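Local coordinates for Myo-inositol phosphohydrolase (PDB 4WU3), which probably removes phosphate groups from inositol phosphates such as phytate, and here holds inositol-(1,3,4,5)-tetrakisphosphate in its pockets, at residues 80-85 with 267-272; 97-102 with 191-196; 311-316 with 322-327. The protein carries 2 engineered substitutions. All blocks are in the same frame, centred on the assembly; numbering follows the deposited sequence.

Contact 1 (80-85 with 267-272)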
loop_
_atom_site.group_PDB
_atom_site.type_symbol
_atom_site.label_atom_id
_atom_site.label_comp_id
_atom_site.label_asym_id
_atom_site.label_seq_id
_atom_site.Cartn_x
_atom_site.Cartn_y
_atom_site.Cartn_z
ATOM N N MET A 80 -21.837 -12.886 -20.366
ATOM C CA MET A 80 -22.114 -13.172 -18.966
ATOM C C MET A 80 -21.318 -14.373 -18.501
ATOM O O MET A 80 -21.148 -15.327 -19.242
ATOM C CB MET A 80 -23.613 -13.412 -18.751
ATOM C CG MET A 80 -24.459 -12.150 -18.866
ATOM S SD MET A 80 -23.862 -10.829 -17.789
ATOM C CE MET A 80 -25.318 -9.793 -17.676
ATOM N N PRO A 81 -20.803 -14.316 -17.274
ATOM C CA PRO A 81 -20.155 -15.487 -16.735
ATOM C C PRO A 81 -21.174 -16.566 -16.398
ATOM O O PRO A 81 -22.317 -16.266 -16.040
ATOM C CB PRO A 81 -19.495 -14.969 -15.462
ATOM C CG PRO A 81 -20.365 -13.840 -15.025
ATOM C CD PRO A 81 -20.905 -13.226 -16.290
ATOM N N THR A 82 -20.749 -17.816 -16.527
ATOM C CA THR A 82 -21.551 -18.957 -16.139
ATOM C C THR A 82 -22.087 -18.752 -14.733
ATOM O O THR A 82 -21.412 -18.149 -13.904
ATOM C CB THR A 82 -20.696 -20.233 -16.166
ATOM O OG1 THR A 82 -21.467 -21.351 -15.725
ATOM C CG2 THR A 82 -19.495 -20.075 -15.269
ATOM N N ARG A 83 -23.298 -19.253 -14.474
ATOM C CA ARG A 83 -23.914 -19.184 -13.145
ATOM C C ARG A 83 -23.659 -20.471 -12.372
ATOM O O ARG A 83 -24.187 -20.658 -11.279
ATOM C CB ARG A 83 -25.428 -18.957 -13.248
ATOM C CG ARG A 83 -25.841 -17.556 -13.690
ATOM C CD ARG A 83 -27.334 -17.328 -13.496
ATOM N NE ARG A 83 -27.724 -17.556 -12.107
ATOM C CZ ARG A 83 -27.641 -16.644 -11.149
ATOM N NH1 ARG A 83 -27.998 -16.931 -9.923
ATOM N NH2 ARG A 83 -27.198 -15.438 -11.400
ATOM N N LYS A 84 -22.850 -21.364 -12.934
ATOM C CA LYS A 84 -22.679 -22.685 -12.336
ATOM C C LYS A 84 -22.222 -22.631 -10.875
ATOM O O LYS A 84 -21.243 -21.957 -10.534
ATOM C CB LYS A 84 -21.705 -23.540 -13.143
ATOM C CG LYS A 84 -21.435 -24.870 -12.467
ATOM C CD LYS A 84 -20.633 -25.817 -13.333
ATOM C CE LYS A 84 -20.659 -27.212 -12.731
ATOM N NZ LYS A 84 -19.927 -28.189 -13.579
ATOM N N GLY A 85 -22.949 -23.355 -10.026
ATOM C CA GLY A 85 -22.635 -23.461 -8.607
ATOM C C GLY A 85 -23.184 -22.348 -7.723
ATOM O O GLY A 85 -23.141 -22.458 -6.500
ATOM N N PHE A 267 -11.423 -18.226 -12.443
ATOM C CA PHE A 267 -11.209 -17.089 -11.567
ATOM C C PHE A 267 -11.932 -15.849 -12.086
ATOM O O PHE A 267 -12.657 -15.185 -11.347
ATOM C CB PHE A 267 -9.706 -16.810 -11.410
ATOM C CG PHE A 267 -9.411 -15.550 -10.658
ATOM C CD1 PHE A 267 -9.598 -15.488 -9.287
ATOM C CD2 PHE A 267 -8.960 -14.430 -11.319
ATOM C CE1 PHE A 267 -9.345 -14.328 -8.593
ATOM C CE2 PHE A 267 -8.708 -13.267 -10.633
ATOM C CZ PHE A 267 -8.909 -13.212 -9.271
ATOM N N ASP A 268 -11.757 -15.552 -13.369
ATOM C CA ASP A 268 -12.366 -14.359 -13.953
ATOM C C ASP A 268 -13.890 -14.351 -13.837
ATOM O O ASP A 268 -14.495 -13.303 -13.635
ATOM C CB ASP A 268 -11.964 -14.236 -15.424
ATOM C CG ASP A 268 -10.521 -13.805 -15.597
ATOM O OD1 ASP A 268 -9.925 -13.295 -14.618
ATOM O OD2 ASP A 268 -9.978 -13.972 -16.710
ATOM N N ASP A 269 -14.505 -15.517 -13.991
ATOM C CA ASP A 269 -15.948 -15.615 -13.957
ATOM C C ASP A 269 -16.436 -15.334 -12.542
ATOM O O ASP A 269 -17.429 -14.630 -12.331
ATOM C CB ASP A 269 -16.405 -16.994 -14.451
ATOM C CG ASP A 269 -16.492 -17.074 -15.984
ATOM O OD1 ASP A 269 -16.305 -16.029 -16.668
ATOM O OD2 ASP A 269 -16.747 -18.183 -16.507
ATOM N N ILE A 270 -15.718 -15.857 -11.561
ATOM C CA ILE A 270 -16.093 -15.625 -10.184
ATOM C C ILE A 270 -16.051 -14.123 -9.859
ATOM O O ILE A 270 -17.017 -13.567 -9.344
ATOM C CB ILE A 270 -15.202 -16.451 -9.238
ATOM C CG1 ILE A 270 -15.511 -17.945 -9.418
ATOM C CG2 ILE A 270 -15.440 -16.039 -7.799
ATOM C CD1 ILE A 270 -14.729 -18.861 -8.494
ATOM N N ILE A 271 -14.942 -13.470 -10.186
ATOM C CA ILE A 271 -14.789 -12.031 -9.951
ATOM C C ILE A 271 -15.936 -11.248 -10.595
ATOM O O ILE A 271 -16.554 -10.396 -9.955
ATOM C CB ILE A 271 -13.441 -11.513 -10.511
ATOM C CG1 ILE A 271 -12.277 -12.073 -9.694
ATOM C CG2 ILE A 271 -13.399 -9.984 -10.509
ATOM C CD1 ILE A 271 -12.263 -11.586 -8.265
ATOM N N GLN A 272 -16.217 -11.545 -11.862
ATOM C CA GLN A 272 -17.297 -10.877 -12.578
ATOM C C GLN A 272 -18.652 -11.164 -11.951
ATOM O O GLN A 272 -19.436 -10.237 -11.747
ATOM C CB GLN A 272 -17.329 -11.293 -14.042
ATOM C CG GLN A 272 -16.326 -10.562 -14.907
ATOM C CD GLN A 272 -16.416 -9.068 -14.720
ATOM O OE1 GLN A 272 -17.441 -8.459 -15.003
ATOM N NE2 GLN A 272 -15.339 -8.467 -14.220
HETATM O O HOH W 1 -18.094 -18.682 -18.448
#
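Pro-81 lays one side of its pyrrolidine ring against the side chain of Asp-269, and this pair carries most of the contact. The backbones come close here, with Pro-81 CA 5.0 Å from Asp-269 CA. The ring touches through CB, which lies 3.6 Å from Asp-269 OD1 and 3.8 Å from Asp-269 CB, so it rests on both the methylene and one carboxylate oxygen. Farther round the ring, Pro-81 CG meets Gln-272 CB at 4.1 Å, one helical turn on, and the two side chains cross at about a right angle. Only the root of Gln-272 takes part: its chain bends at chi2 (-51°) and carries the amide away from the proline, where NE2 bonds to Asp-281.

Thr-82 adds a second, smaller touch. Its OG1 lies anti to the backbone N (chi1 177°), which sets the methyl CG2 on the side of Asp-269, 3.6 Å from OD2. The two carboxylate oxygens are thus divided, OD1 beside Pro-81 CB and OD2 beside the threonine methyl, with no direct hydrogen bond between the segments. The hydroxyl is engaged within its own loop, where OG1 accepts from Lys-84 N at 3.1 Å with an N-H...O angle of 160°, closing an ST turn.

Polar ties just outside hold the same surface. Arg-273 NH1 donates to the carbonyl oxygens of Thr-82 and Lys-84, while Asp-269 N bonds to Ser-266 OG at the start of the helix, where the helix end would probably favour the aspartate's negative charge. The arrangement is that of an irregular loop, between strands 65-66 and 91-94, docked through a proline on the first turns of helix 267-276 in a protein-tyrosine-phosphatase-like fold.

Contact 2 (97-102 with 191-196)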
loop_
_atom_site.group_PDB
_atom_site.type_symbol
_atom_site.label_atom_id
_atom_site.label_comp_id
_atom_site.label_asym_id
_atom_site.label_seq_id
_atom_site.Cartn_x
_atom_site.Cartn_y
_atom_site.Cartn_z
ATOM N N PHE A 97 -25.665 -3.989 9.771
ATOM C CA PHE A 97 -27.113 -3.981 9.933
ATOM C C PHE A 97 -27.533 -3.573 11.347
ATOM O O PHE A 97 -26.855 -3.892 12.343
ATOM C CB PHE A 97 -27.703 -5.371 9.603
ATOM C CG PHE A 97 -26.903 -6.537 10.153
ATOM C CD1 PHE A 97 -26.925 -6.841 11.506
ATOM C CD2 PHE A 97 -26.138 -7.334 9.308
ATOM C CE1 PHE A 97 -26.188 -7.902 12.006
ATOM C CE2 PHE A 97 -25.407 -8.407 9.801
ATOM C CZ PHE A 97 -25.429 -8.688 11.153
ATOM N N SER A 98 -28.653 -2.852 11.426
ATOM C CA SER A 98 -29.343 -2.632 12.690
ATOM C C SER A 98 -30.034 -3.925 13.100
ATOM O O SER A 98 -30.038 -4.915 12.358
ATOM C CB SER A 98 -30.388 -1.517 12.551
ATOM O OG SER A 98 -31.559 -1.999 11.914
ATOM N N GLU A 99 -30.632 -3.931 14.280
ATOM C CA GLU A 99 -31.315 -5.131 14.751
ATOM C C GLU A 99 -32.514 -5.497 13.862
ATOM O O GLU A 99 -32.696 -6.652 13.510
ATOM C CB GLU A 99 -31.775 -4.931 16.189
ATOM C CG GLU A 99 -32.264 -6.196 16.851
ATOM C CD GLU A 99 -32.587 -5.981 18.317
ATOM O OE1 GLU A 99 -33.014 -4.862 18.667
ATOM O OE2 GLU A 99 -32.427 -6.923 19.114
ATOM N N LYS A 100 -33.338 -4.515 13.507
ATOM C CA LYS A 100 -34.460 -4.774 12.601
ATOM C C LYS A 100 -33.989 -5.229 11.215
ATOM O O LYS A 100 -34.677 -5.999 10.537
ATOM C CB LYS A 100 -35.354 -3.542 12.469
ATOM C CG LYS A 100 -36.128 -3.200 13.735
ATOM C CD LYS A 100 -37.104 -2.056 13.506
ATOM C CE LYS A 100 -37.649 -1.519 14.821
ATOM N NZ LYS A 100 -38.410 -2.568 15.537
ATOM N N GLU A 101 -32.823 -4.762 10.780
ATOM C CA GLU A 101 -32.299 -5.220 9.487
ATOM C C GLU A 101 -31.829 -6.670 9.588
ATOM O O GLU A 101 -31.997 -7.451 8.653
ATOM C CB GLU A 101 -31.185 -4.300 8.980
ATOM C CG GLU A 101 -31.695 -2.915 8.592
ATOM C CD GLU A 101 -30.592 -1.914 8.312
ATOM O OE1 GLU A 101 -29.513 -1.982 8.954
ATOM O OE2 GLU A 101 -30.827 -1.037 7.449
ATOM N N LEU A 102 -31.264 -7.046 10.730
ATOM C CA LEU A 102 -30.916 -8.449 10.939
ATOM C C LEU A 102 -32.188 -9.296 10.893
ATOM O O LEU A 102 -32.221 -10.355 10.253
ATOM C CB LEU A 102 -30.180 -8.664 12.262
ATOM C CG LEU A 102 -29.900 -10.130 12.632
ATOM C CD1 LEU A 102 -28.991 -10.803 11.617
ATOM C CD2 LEU A 102 -29.307 -10.266 14.022
ATOM N N LYS A 191 -30.210 -0.681 26.533
ATOM C CA LYS A 191 -29.426 -1.874 26.245
ATOM C C LYS A 191 -28.160 -1.538 25.483
ATOM O O LYS A 191 -28.203 -0.792 24.520
ATOM C CB LYS A 191 -30.228 -2.799 25.355
ATOM C CG LYS A 191 -30.885 -3.932 26.077
ATOM C CD LYS A 191 -31.516 -4.893 25.081
ATOM C CE LYS A 191 -32.976 -4.578 24.825
ATOM N NZ LYS A 191 -33.534 -5.555 23.855
ATOM N N VAL A 192 -27.047 -2.126 25.891
ATOM C CA VAL A 192 -25.791 -2.000 25.157
ATOM C C VAL A 192 -25.257 -3.410 24.897
ATOM O O VAL A 192 -25.124 -4.204 25.823
ATOM C CB VAL A 192 -24.760 -1.176 25.947
ATOM C CG1 VAL A 192 -23.527 -0.898 25.095
ATOM C CG2 VAL A 192 -25.375 0.134 26.440
ATOM N N ARG A 193 -24.981 -3.729 23.638
ATOM C CA ARG A 193 -24.583 -5.080 23.267
ATOM C C ARG A 193 -23.470 -5.062 22.229
ATOM O O ARG A 193 -23.405 -4.162 21.395
ATOM C CB ARG A 193 -25.781 -5.865 22.709
ATOM C CG ARG A 193 -26.858 -6.183 23.742
ATOM C CD ARG A 193 -28.092 -6.834 23.142
ATOM N NE ARG A 193 -28.824 -5.944 22.250
ATOM C CZ ARG A 193 -29.905 -6.301 21.563
ATOM N NH1 ARG A 193 -30.380 -7.532 21.673
ATOM N NH2 ARG A 193 -30.515 -5.428 20.769
ATOM N N THR A 194 -22.583 -6.052 22.307
ATOM C CA THR A 194 -21.701 -6.389 21.195
ATOM C C THR A 194 -22.555 -7.023 20.116
ATOM O O THR A 194 -23.685 -7.430 20.384
ATOM C CB THR A 194 -20.652 -7.434 21.591
ATOM O OG1 THR A 194 -21.308 -8.636 22.021
ATOM C CG2 THR A 194 -19.761 -6.908 22.696
ATOM N N GLU A 195 -22.026 -7.136 18.906
ATOM C CA GLU A 195 -22.789 -7.754 17.822
ATOM C C GLU A 195 -23.081 -9.206 18.154
ATOM O O GLU A 195 -24.153 -9.735 17.839
ATOM C CB GLU A 195 -22.035 -7.664 16.488
ATOM C CG GLU A 195 -22.835 -8.182 15.300
ATOM C CD GLU A 195 -22.213 -7.813 13.966
ATOM O OE1 GLU A 195 -21.821 -6.637 13.778
ATOM O OE2 GLU A 195 -22.123 -8.696 13.099
ATOM N N GLU A 196 -22.119 -9.849 18.796
ATOM C CA GLU A 196 -22.252 -11.256 19.150
ATOM C C GLU A 196 -23.455 -11.457 20.055
ATOM O O GLU A 196 -24.262 -12.360 19.841
ATOM C CB GLU A 196 -20.989 -11.746 19.861
ATOM C CG GLU A 196 -21.106 -13.155 20.400
ATOM C CD GLU A 196 -19.892 -13.567 21.198
ATOM O OE1 GLU A 196 -19.318 -12.721 21.919
ATOM O OE2 GLU A 196 -19.508 -14.743 21.096
HETATM O O HOH W 2 -24.095 -5.744 11.434
HETATM O O HOH W 3 -33.498 -4.546 21.476
#
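The guanidinium of Arg-193 meets Glu-99 at its edge, while Lys-191 CD lies over the centre of one face, 4.0 Å above the plane. Glu-99 OE2 sits near the guanidinium plane, 2.9 Å from NH2 in a salt bridge whose N-H...O angle is 155°; a weak second bond joins NH1 to the same oxygen. The carboxylate is not coplanar with the arginine: the two planes stand 71° apart, and OE2 is approached from above the carboxylate plane. The arginine has further anchors, since NH1 also bonds to Gln-201 OE1 and NH2 to Asn-130 O. The Phe-97 ring has Leu-102 CD1 on one face, 4.0 Å above its plane and toward the rim, and Glu-195 OE2 comes obliquely within 3.8 Å of CZ.

These groups join two parts of the phosphatase-like fold. Helix 99-108 follows strand 91-94 of the mixed sheet, whereas Arg-193 lies on the outermost strand of the small antiparallel sheet and Glu-195 opens helix 195-201 just after it. Ser-98 and Glu-101 close a capping box at the helix start.

Glu-99 reaches the arginine on an extended chain with CG anti to the backbone N (chi1 -169°). Its OE1 accepts a hydrogen bond from a water 2.9 Å away, which in turn accepts from Lys-191 NZ. Glu-195 OE2 bonds to His-241 NE2, and the imidazole in turn meets the ring of Phe-97.

Contact 3 (311-316 with 322-327)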
loop_
_atom_site.group_PDB
_atom_site.type_symbol
_atom_site.label_atom_id
_atom_site.label_comp_id
_atom_site.label_asym_id
_atom_site.label_seq_id
_atom_site.Cartn_x
_atom_site.Cartn_y
_atom_site.Cartn_z
ATOM N N VAL A 311 -6.831 -22.875 -3.430
ATOM C CA VAL A 311 -7.939 -23.812 -3.419
ATOM C C VAL A 311 -7.806 -24.782 -4.599
ATOM O O VAL A 311 -8.037 -25.982 -4.447
ATOM C CB VAL A 311 -9.299 -23.099 -3.415
ATOM C CG1 VAL A 311 -10.434 -24.118 -3.462
ATOM C CG2 VAL A 311 -9.427 -22.249 -2.155
ATOM N N LYS A 312 -7.403 -24.276 -5.759
ATOM C CA LYS A 312 -7.189 -25.146 -6.912
ATOM C C LYS A 312 -6.169 -26.244 -6.636
ATOM O O LYS A 312 -6.410 -27.416 -6.924
ATOM C CB LYS A 312 -6.744 -24.337 -8.121
ATOM C CG LYS A 312 -7.903 -23.792 -8.923
ATOM C CD LYS A 312 -8.540 -24.875 -9.773
ATOM C CE LYS A 312 -8.263 -24.641 -11.245
ATOM N NZ LYS A 312 -9.242 -25.385 -12.073
ATOM N N GLU A 313 -5.036 -25.863 -6.061
ATOM C CA GLU A 313 -3.968 -26.819 -5.774
ATOM C C GLU A 313 -4.237 -27.664 -4.532
ATOM O O GLU A 313 -3.677 -28.740 -4.400
ATOM C CB GLU A 313 -2.626 -26.094 -5.611
ATOM C CG GLU A 313 -2.076 -25.533 -6.916
ATOM C CD GLU A 313 -1.094 -24.391 -6.712
ATOM O OE1 GLU A 313 -0.303 -24.431 -5.737
ATOM O OE2 GLU A 313 -1.123 -23.447 -7.532
ATOM N N ASN A 314 -5.085 -27.181 -3.628
ATOM C CA ASN A 314 -5.323 -27.876 -2.370
ATOM C C ASN A 314 -6.815 -28.076 -2.089
ATOM O O ASN A 314 -7.342 -27.520 -1.128
ATOM C CB ASN A 314 -4.709 -27.101 -1.208
ATOM C CG ASN A 314 -3.215 -26.861 -1.368
ATOM O OD1 ASN A 314 -2.387 -27.644 -0.893
ATOM N ND2 ASN A 314 -2.863 -25.754 -2.006
ATOM N N PRO A 315 -7.494 -28.880 -2.922
ATOM C CA PRO A 315 -8.939 -29.060 -2.800
ATOM C C PRO A 315 -9.350 -29.741 -1.499
ATOM O O PRO A 315 -10.512 -29.700 -1.133
ATOM C CB PRO A 315 -9.298 -29.925 -4.018
ATOM C CG PRO A 315 -8.034 -30.600 -4.414
ATOM C CD PRO A 315 -6.932 -29.650 -4.047
ATOM N N ASP A 316 -8.397 -30.339 -0.800
ATOM C CA ASP A 316 -8.658 -30.898 0.531
ATOM C C ASP A 316 -8.447 -29.878 1.669
ATOM O O ASP A 316 -8.787 -30.150 2.824
ATOM C CB ASP A 316 -7.776 -32.133 0.765
ATOM C CG ASP A 316 -6.263 -31.844 0.575
ATOM O OD1 ASP A 316 -5.873 -30.686 0.266
ATOM O OD2 ASP A 316 -5.462 -32.799 0.736
ATOM N N SER A 322 -1.568 -20.057 4.882
ATOM C CA SER A 322 -0.339 -19.346 5.238
ATOM C C SER A 322 0.906 -20.152 4.871
ATOM O O SER A 322 1.905 -19.584 4.430
ATOM C CB SER A 322 -0.327 -19.024 6.734
ATOM O OG SER A 322 -0.496 -20.208 7.495
ATOM N N VAL A 323 0.830 -21.473 5.041
ATOM C CA VAL A 323 1.956 -22.354 4.742
ATOM C C VAL A 323 2.153 -22.454 3.238
ATOM O O VAL A 323 3.263 -22.285 2.734
ATOM C CB VAL A 323 1.774 -23.758 5.373
ATOM C CG1 VAL A 323 2.922 -24.677 4.988
ATOM C CG2 VAL A 323 1.702 -23.656 6.888
ATOM N N TRP A 324 1.072 -22.716 2.515
ATOM C CA TRP A 324 1.128 -22.731 1.065
ATOM C C TRP A 324 1.650 -21.389 0.533
ATOM O O TRP A 324 2.511 -21.350 -0.349
ATOM C CB TRP A 324 -0.261 -23.022 0.499
ATOM C CG TRP A 324 -0.341 -22.897 -0.975
ATOM C CD1 TRP A 324 -0.156 -23.892 -1.897
ATOM C CD2 TRP A 324 -0.648 -21.713 -1.717
ATOM N NE1 TRP A 324 -0.323 -23.392 -3.169
ATOM C CE2 TRP A 324 -0.618 -22.055 -3.083
ATOM C CE3 TRP A 324 -0.927 -20.392 -1.358
ATOM C CZ2 TRP A 324 -0.866 -21.129 -4.084
ATOM C CZ3 TRP A 324 -1.165 -19.475 -2.350
ATOM C CH2 TRP A 324 -1.135 -19.843 -3.701
ATOM N N ALA A 325 1.127 -20.289 1.064
ATOM C CA ALA A 325 1.465 -18.967 0.540
ATOM C C ALA A 325 2.943 -18.646 0.745
ATOM O O ALA A 325 3.578 -18.050 -0.124
ATOM C CB ALA A 325 0.605 -17.891 1.182
ATOM N N LYS A 326 3.471 -19.035 1.904
ATOM C CA LYS A 326 4.888 -18.860 2.215
ATOM C C LYS A 326 5.767 -19.640 1.231
ATOM O O LYS A 326 6.686 -19.093 0.643
ATOM C CB LYS A 326 5.169 -19.325 3.644
ATOM C CG LYS A 326 6.579 -19.046 4.135
ATOM C CD LYS A 326 6.857 -17.552 4.153
ATOM C CE LYS A 326 8.241 -17.239 4.697
ATOM N NZ LYS A 326 9.312 -17.548 3.704
ATOM N N LYS A 327 5.467 -20.918 1.047
ATOM C CA LYS A 327 6.204 -21.735 0.101
ATOM C C LYS A 327 6.205 -21.134 -1.308
ATOM O O LYS A 327 7.173 -21.300 -2.042
ATOM C CB LYS A 327 5.632 -23.149 0.045
ATOM C CG LYS A 327 6.453 -24.100 -0.814
ATOM C CD LYS A 327 5.659 -25.346 -1.173
ATOM C CE LYS A 327 6.333 -26.161 -2.265
ATOM N NZ LYS A 327 7.631 -26.726 -1.804
#
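Trp-324 brings the pyrrole edge of its indole up to Glu-313 OE1 and meets the amide of Asn-314 beside it. The two segments belong to a helix-loop-helix connection, in which helix 291-313 ends, a short loop turns, and helix 321-327 begins; this connection lies in the first phosphatase-like half of the chain. The backbones stay well apart, with Asn-314 CA 8.9 Å from Trp-324 CA, so side chains alone span the gap. Trp-324 does so with CG anti to its own amide nitrogen (chi1 173°), which swings the ring out from its helix.

The defining bond runs from Trp-324 NE1 to Glu-313 OE1, 2.8 Å long and nearly straight at 163°. The acceptor lies in the indole plane, in line with the in-plane N-H, but the carboxylate is tilted, and its OE1 is met from 45° above the carboxylate plane. The Glu-313 and Trp-324 side chains cross at about a right angle, with Glu-313 extended beyond CG.

Asn-314, the first residue to leave helical geometry, turns its amide almost perpendicular to the indole. That amide is held by the backbone, because ND2 bonds to Tyr-310 O, and the Tyr-310 ring also meets Trp-324 edge-to-face. An alanine in place of Trp-324 would remove the indole, and the loss is likely to leave Glu-313 OE1 without this donor and to open a gap beside Tyr-310 and Asn-314. The approach of Asn-314 to the indole is oblique, its ND2 standing 3.3 Å from Trp-324 CD1.

Overall arrangement
All three contacts lie in the first of two similar phosphatase-like halves of the chain, and none touches another. Contact 1 and contact 2 have centres about 33 Å apart, and contact 2 falls within the sequence that contact 1 spans. Contact 3 opens after both, its centre about 22 Å from that of contact 1 and about 36 Å from that of contact 2. Contacts 1 and 3 are neighbours through consecutive helices 267-276 and 291-313, whose side chains meet at Val-304, and their nearest atoms are about 7 Å apart. Contact 1 ties a loop to a helix far along the chain, contact 2 a helix start to the small antiparallel sheet and the start of helix 195-201, and contact 3 is a local tie between successive helices.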